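Haloacid dehalogenase-like hydrolase (Bacteroides thetaiotaomicron, PDB 2RBK) probably acts as a magnesium-dependent phosphatase of the haloacid dehalogenase superfamily. Local coordinates at residues Gln87-Ala92 with Ser165-Glu170. Numbering follows the deposited sequence.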
ATOM      1  N   GLN A  87     -17.537   9.452  -9.427  1.00 10.90           N
ATOM      2  CA  GLN A  87     -18.600   8.454  -9.323  1.00 11.18           C
ATOM      3  C   GLN A  87     -18.800   7.726 -10.649  1.00 10.89           C
ATOM      4  O   GLN A  87     -19.138   6.526 -10.647  1.00 11.68           O
ATOM      5  CB  GLN A  87     -19.898   9.082  -8.903  1.00 11.73           C
ATOM      6  CG  GLN A  87     -20.777   7.999  -8.222  1.00 12.09           C
ATOM      7  CD  GLN A  87     -20.209   7.582  -6.909  1.00 11.76           C
ATOM      8  OE1 GLN A  87     -19.541   8.390  -6.226  1.00 14.19           O
ATOM      9  NE2 GLN A  87     -20.410   6.358  -6.479  1.00 13.60           N
ATOM     10  N   GLU A  88     -18.624   8.373 -11.787  1.00 11.47           N
ATOM     11  CA  GLU A  88     -18.788   7.660 -13.050  1.00 12.35           C
ATOM     12  C   GLU A  88     -17.838   6.484 -13.137  1.00 11.23           C
ATOM     13  O   GLU A  88     -18.160   5.444 -13.758  1.00 12.66           O
ATOM     14  CB  GLU A  88     -18.540   8.615 -14.210  1.00 14.72           C
ATOM     15  CG  GLU A  88     -19.610   9.523 -14.600  1.00 19.38           C
ATOM     16  CD  GLU A  88     -19.445  10.353 -15.821  1.00 19.93           C
ATOM     17  OE1 GLU A  88     -18.456  10.194 -16.578  1.00 18.59           O
ATOM     18  OE2 GLU A  88     -20.297  11.250 -16.028  1.00 24.69           O
ATOM     19  N   GLU A  89     -16.645   6.647 -12.617  1.00 10.48           N
ATOM     20  CA  GLU A  89     -15.612   5.592 -12.714  1.00 10.59           C
ATOM     21  C   GLU A  89     -15.894   4.496 -11.701  1.00 10.25           C
ATOM     22  O   GLU A  89     -15.641   3.313 -11.990  1.00 11.27           O
ATOM     23  CB  GLU A  89     -14.241   6.242 -12.587  1.00 11.12           C
ATOM     24  CG  GLU A  89     -13.996   7.221 -13.718  1.00 13.47           C
ATOM     25  CD  GLU A  89     -12.609   7.795 -13.880  1.00 13.95           C
ATOM     26  OE1 GLU A  89     -11.628   7.110 -13.875  1.00 15.38           O
ATOM     27  OE2 GLU A  89     -12.563   9.042 -14.067  1.00 15.95           O
ATOM     28  N   VAL A  90     -16.427   4.828 -10.527  1.00 10.10           N
ATOM     29  CA  VAL A  90     -16.902   3.799  -9.604  1.00 10.50           C
ATOM     30  C   VAL A  90     -17.975   2.929 -10.261  1.00 10.91           C
ATOM     31  O   VAL A  90     -17.922   1.705 -10.249  1.00 11.63           O
ATOM     32  CB  VAL A  90     -17.461   4.425  -8.302  1.00 10.55           C
ATOM     33  CG1 VAL A  90     -18.062   3.365  -7.389  1.00 12.68           C
ATOM     34  CG2 VAL A  90     -16.389   5.218  -7.574  1.00 10.98           C
ATOM     35  N   LYS A  91     -18.947   3.601 -10.866  1.00 11.47           N
ATOM     36  CA  LYS A  91     -20.063   2.883 -11.512  1.00 12.51           C
ATOM     37  C   LYS A  91     -19.562   2.041 -12.663  1.00 12.95           C
ATOM     38  O   LYS A  91     -20.027   0.900 -12.834  1.00 13.52           O
ATOM     39  CB  LYS A  91     -21.133   3.862 -11.994  1.00 14.54           C
ATOM     40  CG  LYS A  91     -21.883   4.600 -10.887  1.00 16.78           C
ATOM     41  CD  LYS A  91     -22.978   5.506 -11.379  1.00 24.80           C
ATOM     42  CE  LYS A  91     -23.724   6.288 -10.339  1.00 28.37           C
ATOM     43  NZ  LYS A  91     -24.206   5.649  -9.085  1.00 40.98           N
ATOM     44  N   ALA A  92     -18.599   2.543 -13.436  1.00 12.83           N
ATOM     45  CA  ALA A  92     -18.096   1.770 -14.578  1.00 13.53           C
ATOM     46  C   ALA A  92     -17.324   0.560 -14.140  1.00 12.59           C
ATOM     47  O   ALA A  92     -17.448  -0.530 -14.725  1.00 13.30           O
ATOM     48  CB  ALA A  92     -17.264   2.646 -15.490  1.00 16.01           C
ATOM     49  N   SER A 165     -12.811   2.916 -19.432  1.00 23.72           N
ATOM     50  CA  SER A 165     -13.890   3.465 -18.605  0.56 24.12           C
ATOM     51  C   SER A 165     -13.478   3.923 -17.215  1.00 21.25           C
ATOM     52  O   SER A 165     -14.326   4.431 -16.485  1.00 19.96           O
ATOM     53  CB  SER A 165     -15.017   2.433 -18.479  0.56 25.17           C
ATOM     54  OG  SER A 165     -15.300   1.906 -19.773  0.56 27.02           O
ATOM     55  N   ILE A 166     -12.192   3.880 -16.855  1.00 19.72           N
ATOM     56  CA  ILE A 166     -11.662   4.525 -15.629  1.00 18.63           C
ATOM     57  C   ILE A 166     -10.568   5.519 -16.046  1.00 17.14           C
ATOM     58  O   ILE A 166      -9.412   5.380 -15.613  1.00 19.65           O
ATOM     59  CB  ILE A 166     -11.210   3.517 -14.526  1.00 19.89           C
ATOM     60  CG1 ILE A 166     -10.237   2.480 -15.014  1.00 17.76           C
ATOM     61  CG2 ILE A 166     -12.470   2.844 -13.936  1.00 23.71           C
ATOM     62  CD1 ILE A 166      -9.399   1.714 -13.939  1.00 19.43           C
ATOM     63  N   PRO A 167     -10.904   6.524 -16.876  1.00 15.45           N
ATOM     64  CA  PRO A 167      -9.896   7.314 -17.536  1.00 15.74           C
ATOM     65  C   PRO A 167      -9.061   8.244 -16.699  1.00 14.16           C
ATOM     66  O   PRO A 167      -8.029   8.713 -17.225  1.00 17.67           O
ATOM     67  CB  PRO A 167     -10.680   8.165 -18.522  1.00 18.24           C
ATOM     68  CG  PRO A 167     -12.006   8.329 -17.829  1.00 18.28           C
ATOM     69  CD  PRO A 167     -12.258   6.933 -17.308  1.00 16.35           C
ATOM     70  N   THR A 168      -9.429   8.481 -15.474  1.00 12.14           N
ATOM     71  CA  THR A 168      -8.638   9.389 -14.649  1.00 12.20           C
ATOM     72  C   THR A 168      -8.020   8.710 -13.444  1.00 12.60           C
ATOM     73  O   THR A 168      -7.242   9.318 -12.749  1.00 19.70           O
ATOM     74  CB  THR A 168      -9.421  10.651 -14.205  1.00 12.74           C
ATOM     75  OG1 THR A 168     -10.410  10.314 -13.270  1.00 13.61           O
ATOM     76  CG2 THR A 168      -9.998  11.434 -15.393  1.00 13.54           C
ATOM     77  N   CYS A 169      -8.316   7.473 -13.171  1.00 11.37           N
ATOM     78  CA  CYS A 169      -7.836   6.786 -11.978  1.00 10.77           C
ATOM     79  C   CYS A 169      -6.407   6.282 -12.156  1.00 10.76           C
ATOM     80  O   CYS A 169      -5.935   5.964 -13.243  1.00 14.03           O
ATOM     81  CB  CYS A 169      -8.719   5.626 -11.603  1.00 11.70           C
ATOM     82  SG  CYS A 169     -10.342   6.004 -11.029  1.00 14.62           S
ATOM     83  N   GLU A 170      -5.745   6.123 -11.029  1.00 10.21           N
ATOM     84  CA  GLU A 170      -4.506   5.398 -10.914  1.00 10.68           C
ATOM     85  C   GLU A 170      -4.796   3.951 -10.630  1.00 10.65           C
ATOM     86  O   GLU A 170      -5.774   3.614  -9.941  1.00 12.18           O
ATOM     87  CB  GLU A 170      -3.701   5.941  -9.745  1.00 11.80           C
ATOM     88  CG  GLU A 170      -3.376   7.407  -9.849  1.00 13.08           C
ATOM     89  CD  GLU A 170      -2.668   7.897 -11.087  1.00 15.31           C
ATOM     90  OE1 GLU A 170      -1.903   7.142 -11.693  1.00 18.53           O
ATOM     91  OE2 GLU A 170      -2.887   9.091 -11.457  1.00 16.80           O
TER
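Glu89, in the first turn of helix 87-100, reaches across to Thr168 in a type I beta turn running from Ile166 to Cys169, so that a helix carboxylate grips a turn. The contact lies in the cap domain of this haloacid dehalogenase fold, away from the magnesium site, and joins the start of helix 87-100 to the loop between helix 156-162 and strand 170-172.

Two hydrogen bonds, both to Thr168, carry the polar part. Thr168 OG1 donates to Glu89 OE2 over only 2.6 Å, meeting the carboxylate oxygen on its syn side and 27° out of the plane. The backbone N-H of Thr168 donates to Glu89 OE1, with Thr168 N 3.0 Å from OE1 in a nearly straight bond, although the exact place of OE1 is less certain. If OE1 is placed correctly, each carboxylate oxygen has its own donor from Thr168, which would limit rotation of the group. Glu89 arrives with an extended chain beyond CG (chi2 -170°), and its side chain crosses that of Thr168 at about a right angle.

Van der Waals contacts flank this pairing. Pro167 CD lies 3.6 Å from Glu89 CD, the ring crossing the glutamate chain obliquely, while Ile166 CG2 sits 3.7 Å from the backbone Glu89 O. The end of the Ile166 side chain leads away from the helix, and the residue touches Val181 of strand 180-182. Cys169 also touches Val181, as well as Ile85 just before the helix.

One helical turn beyond Glu89, the contact continues without side-chain hydrogen bonds: in the one of two Ser165 conformers described here, the methyl CB of Ala92 rests 3.7 Å from Ser165 CB and 3.6 Å from the carbonyl Ser165 O.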